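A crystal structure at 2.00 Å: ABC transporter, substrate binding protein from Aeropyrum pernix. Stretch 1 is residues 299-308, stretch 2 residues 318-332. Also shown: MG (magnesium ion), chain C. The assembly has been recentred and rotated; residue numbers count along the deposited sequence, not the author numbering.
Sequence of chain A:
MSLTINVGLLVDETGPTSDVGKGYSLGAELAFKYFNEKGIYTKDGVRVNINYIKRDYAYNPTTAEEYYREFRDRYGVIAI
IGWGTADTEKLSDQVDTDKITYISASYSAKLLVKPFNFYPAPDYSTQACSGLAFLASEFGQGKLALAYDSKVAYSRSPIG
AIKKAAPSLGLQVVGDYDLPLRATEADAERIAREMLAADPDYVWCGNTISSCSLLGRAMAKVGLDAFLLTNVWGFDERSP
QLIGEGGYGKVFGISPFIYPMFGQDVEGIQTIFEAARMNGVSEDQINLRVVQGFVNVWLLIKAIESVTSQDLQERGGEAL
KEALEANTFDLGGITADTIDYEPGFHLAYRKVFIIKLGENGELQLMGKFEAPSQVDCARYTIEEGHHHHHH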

# COMPACT_ATOMS: atom_id res chain seq x y z
N LEU A 299 -0.40 12.54 5.27
CA LEU A 299 -1.80 12.76 4.96
C LEU A 299 -2.56 13.23 6.21
O LEU A 299 -3.39 14.13 6.12
CB LEU A 299 -2.46 11.49 4.38
CG LEU A 299 -3.93 11.61 3.96
CD1 LEU A 299 -4.09 12.51 2.73
CD2 LEU A 299 -4.55 10.23 3.72
N LEU A 300 -2.26 12.62 7.35
CA LEU A 300 -2.82 13.06 8.63
C LEU A 300 -2.44 14.51 8.96
O LEU A 300 -3.29 15.31 9.38
CB LEU A 300 -2.38 12.12 9.76
CG LEU A 300 -2.75 12.50 11.19
CD1 LEU A 300 -4.26 12.46 11.40
CD2 LEU A 300 -2.04 11.59 12.19
N ILE A 301 -1.16 14.84 8.79
CA ILE A 301 -0.65 16.21 9.02
C ILE A 301 -1.43 17.23 8.20
O ILE A 301 -1.84 18.27 8.71
CB ILE A 301 0.86 16.33 8.66
CG1 ILE A 301 1.72 15.37 9.52
CG2 ILE A 301 1.35 17.78 8.77
CD1 ILE A 301 1.44 15.41 11.00
N LYS A 302 -1.65 16.92 6.92
CA LYS A 302 -2.40 17.80 6.03
C LYS A 302 -3.84 17.99 6.51
O LYS A 302 -4.38 19.10 6.43
CB LYS A 302 -2.33 17.31 4.57
CG LYS A 302 -0.91 17.33 3.97
CD LYS A 302 -0.64 18.56 3.08
CE LYS A 302 0.72 18.44 2.42
NZ LYS A 302 0.93 19.40 1.31
N ALA A 303 -4.45 16.92 7.02
CA ALA A 303 -5.79 17.00 7.61
C ALA A 303 -5.82 17.96 8.81
O ALA A 303 -6.69 18.82 8.89
CB ALA A 303 -6.29 15.61 8.02
N ILE A 304 -4.86 17.82 9.71
CA ILE A 304 -4.72 18.70 10.88
C ILE A 304 -4.52 20.17 10.48
O ILE A 304 -5.12 21.07 11.09
CB ILE A 304 -3.56 18.24 11.82
CG1 ILE A 304 -3.85 16.84 12.36
CG2 ILE A 304 -3.36 19.25 12.97
CD1 ILE A 304 -2.64 16.15 12.93
N GLU A 305 -3.70 20.40 9.47
CA GLU A 305 -3.46 21.75 8.94
C GLU A 305 -4.70 22.36 8.29
O GLU A 305 -4.73 23.56 8.01
CB GLU A 305 -2.30 21.74 7.96
CG GLU A 305 -0.95 21.45 8.60
CD GLU A 305 0.16 21.21 7.59
OE1 GLU A 305 -0.13 20.81 6.44
OE2 GLU A 305 1.33 21.40 7.97
N SER A 306 -5.72 21.52 8.05
CA SER A 306 -6.97 21.91 7.40
C SER A 306 -8.12 22.18 8.38
O SER A 306 -9.21 22.57 7.95
CB SER A 306 -7.41 20.83 6.41
OG SER A 306 -6.40 20.58 5.44
N VAL A 307 -7.89 21.95 9.67
CA VAL A 307 -8.92 22.19 10.69
C VAL A 307 -8.56 23.32 11.65
O VAL A 307 -7.39 23.69 11.78
CB VAL A 307 -9.30 20.90 11.49
CG1 VAL A 307 -9.79 19.81 10.56
CG2 VAL A 307 -8.14 20.40 12.34
N THR A 308 -9.58 23.87 12.30
CA THR A 308 -9.38 24.81 13.40
C THR A 308 -9.10 24.02 14.67
O THR A 308 -9.49 22.85 14.78
CB THR A 308 -10.62 25.72 13.62
OG1 THR A 308 -11.73 24.95 14.07
CG2 THR A 308 -10.99 26.46 12.34
N GLU A 318 -13.48 13.04 13.98
CA GLU A 318 -14.52 13.48 13.04
C GLU A 318 -14.14 14.77 12.30
O GLU A 318 -14.49 14.93 11.13
CB GLU A 318 -15.85 13.66 13.77
CG GLU A 318 -17.03 13.96 12.86
CD GLU A 318 -18.34 13.95 13.61
OE1 GLU A 318 -18.53 14.81 14.51
OE2 GLU A 318 -19.19 13.09 13.29
N ALA A 319 -13.44 15.68 12.98
CA ALA A 319 -12.93 16.89 12.33
C ALA A 319 -11.90 16.51 11.27
O ALA A 319 -11.87 17.09 10.19
CB ALA A 319 -12.32 17.84 13.36
N LEU A 320 -11.08 15.51 11.58
CA LEU A 320 -10.06 15.01 10.65
C LEU A 320 -10.67 14.31 9.44
O LEU A 320 -10.23 14.54 8.31
CB LEU A 320 -9.07 14.07 11.37
CG LEU A 320 -8.14 14.71 12.41
CD1 LEU A 320 -7.37 13.65 13.16
CD2 LEU A 320 -7.19 15.72 11.78
N LYS A 321 -11.68 13.46 9.68
CA LYS A 321 -12.40 12.79 8.59
C LYS A 321 -13.00 13.78 7.60
O LYS A 321 -12.87 13.62 6.38
CB LYS A 321 -13.52 11.88 9.11
CG LYS A 321 -14.72 11.76 8.12
CD LYS A 321 -15.66 10.64 8.46
CE LYS A 321 -17.12 11.03 8.26
NZ LYS A 321 -17.51 11.43 6.88
N GLU A 322 -13.66 14.80 8.13
CA GLU A 322 -14.36 15.77 7.30
C GLU A 322 -13.40 16.63 6.48
O GLU A 322 -13.67 16.96 5.33
CB GLU A 322 -15.32 16.60 8.16
CG GLU A 322 -16.48 15.76 8.72
CD GLU A 322 -17.50 16.55 9.51
OE1 GLU A 322 -17.34 17.79 9.67
OE2 GLU A 322 -18.49 15.93 9.98
N ALA A 323 -12.26 16.97 7.09
CA ALA A 323 -11.18 17.68 6.40
C ALA A 323 -10.61 16.85 5.25
O ALA A 323 -10.30 17.40 4.20
CB ALA A 323 -10.08 18.05 7.39
N LEU A 324 -10.45 15.55 5.46
CA LEU A 324 -9.94 14.67 4.40
C LEU A 324 -10.92 14.56 3.22
O LEU A 324 -10.51 14.33 2.09
CB LEU A 324 -9.59 13.28 4.96
CG LEU A 324 -8.33 13.20 5.85
CD1 LEU A 324 -8.34 11.93 6.72
CD2 LEU A 324 -7.05 13.29 5.01
N GLU A 325 -12.20 14.75 3.51
CA GLU A 325 -13.26 14.72 2.49
C GLU A 325 -13.47 16.05 1.77
O GLU A 325 -14.08 16.09 0.70
CB GLU A 325 -14.58 14.24 3.11
CG GLU A 325 -14.58 12.75 3.47
CD GLU A 325 -15.86 12.29 4.15
OE1 GLU A 325 -16.52 13.11 4.82
OE2 GLU A 325 -16.19 11.09 4.02
N ALA A 326 -12.96 17.14 2.35
CA ALA A 326 -13.25 18.48 1.85
C ALA A 326 -12.09 19.13 1.10
O ALA A 326 -12.22 20.27 0.66
CB ALA A 326 -13.70 19.39 3.00
N ASN A 327 -10.98 18.42 0.95
CA ASN A 327 -9.76 19.00 0.38
C ASN A 327 -9.04 18.05 -0.58
O ASN A 327 -9.05 16.84 -0.39
CB ASN A 327 -8.78 19.40 1.49
CG ASN A 327 -9.37 20.37 2.49
OD1 ASN A 327 -9.77 19.99 3.59
ND2 ASN A 327 -9.43 21.64 2.11
N THR A 328 -8.41 18.63 -1.60
CA THR A 328 -7.48 17.92 -2.47
C THR A 328 -6.08 18.02 -1.89
O THR A 328 -5.64 19.11 -1.51
CB THR A 328 -7.53 18.49 -3.90
OG1 THR A 328 -8.80 18.17 -4.48
CG2 THR A 328 -6.42 17.91 -4.78
N PHE A 329 -5.37 16.90 -1.80
CA PHE A 329 -4.05 16.87 -1.16
C PHE A 329 -2.93 16.50 -2.13
O PHE A 329 -3.10 15.64 -3.00
CB PHE A 329 -4.03 15.88 0.01
CG PHE A 329 -5.02 16.20 1.10
CD1 PHE A 329 -4.72 17.15 2.07
CD2 PHE A 329 -6.25 15.55 1.15
CE1 PHE A 329 -5.64 17.45 3.08
CE2 PHE A 329 -7.16 15.85 2.15
CZ PHE A 329 -6.86 16.79 3.11
N ASP A 330 -1.79 17.16 -1.96
CA ASP A 330 -0.58 16.77 -2.66
C ASP A 330 0.52 16.54 -1.63
O ASP A 330 0.81 17.41 -0.79
CB ASP A 330 -0.15 17.82 -3.69
CG ASP A 330 1.18 17.49 -4.37
OD1 ASP A 330 1.41 16.31 -4.72
OD2 ASP A 330 2.01 18.40 -4.54
N LEU A 331 1.12 15.36 -1.68
CA LEU A 331 2.16 14.98 -0.73
C LEU A 331 3.52 15.14 -1.39
O LEU A 331 4.23 14.16 -1.64
CB LEU A 331 1.92 13.56 -0.22
CG LEU A 331 1.02 13.31 1.00
CD1 LEU A 331 0.01 14.43 1.33
CD2 LEU A 331 0.30 11.97 0.87
N GLY A 332 3.87 16.39 -1.68
CA GLY A 332 5.16 16.73 -2.30
C GLY A 332 5.41 16.03 -3.62
O GLY A 332 6.56 15.80 -4.00
MG MG C . -13.06 15.45 -1.44
O HOH W 1 -1.75 19.39 -0.20
O HOH W 2 3.18 19.23 -0.29
O HOH W 3 -11.08 15.09 -0.31
O HOH W 4 -13.44 17.85 -2.05
O HOH W 5 -14.60 15.08 -3.46

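What lies at the centre, where the two helices cross? Two alanines face each other's helices there. The axes cross at 97° and approach to 8.9 Å, and near the crossing the CA atoms of Ala-303 and Ala-323 are 5.6 Å apart. Both residues point their CB toward the other stretch, and a methyl group takes up little room: Ala-323 CB rests 3.8 Å from Ala-303 O, against the backbone itself. Ala-303 CB in turn sits between two leucines, 3.9 Å from Leu-320 CD2 and 3.8 Å from Leu-324 CG.

How do the larger side chains close around this centre? Leu-320 and Leu-324 leave their helix sideways, but their ends come nearer to the other stretch. Leu-320 CD2 lies 3.6 Å from Ile-304 CG1, while its other methyl, CD1, meets Leu-300 CD1 at 3.8 Å. Leu-324 CD2 packs 3.7 Å from Leu-299 CG. The type I turn from Ile-304 to Val-307 carries the chain onward, and Val-307 points back toward the second helix. Val-307 CG1 is 3.6 Å from Ala-323 CB. Val-307 CG1 also lies 3.4 Å from the carbonyl oxygen Ala-319 O.

What does Phe-329 add after the second helix has given way to loop? Its buried ring extends the apolar surface along the first helix. Lys-302 CB approaches Phe-329 CD1 to 3.5 Å, so the aliphatic base of the lysine packs against the ring, and Leu-299 CD1 lies 4.1 Å from Phe-329 CD2. Ser-306 OG is at the ring edge, 4.0 Å from Phe-329 CE1. That hydroxyl is already engaged within its own stretch, donating a hydrogen bond from Ser-306 OG to Lys-302 O at 2.7 Å.

Where does the contact become polar? The change occurs along the side chain of Lys-302. Its CG is still in apolar company, 4.0 Å from Leu-331 CD1, but its amine reaches the backbone of the loop, and Lys-302 NZ donates to Asp-330 O at 2.9 Å, the only direct hydrogen bond identified between the stretches. Two waters broaden this link. Water 1 accepts from Lys-302 NZ at 3.1 Å and from Asp-330 N at 2.8 Å; water 2 accepts from Lys-302 NZ at 2.8 Å and from Gly-332 N at 3.2 Å. The lysine thus holds the loop through main-chain atoms, directly and through water, while the carboxylate of Asp-330 takes no part in that direct bond.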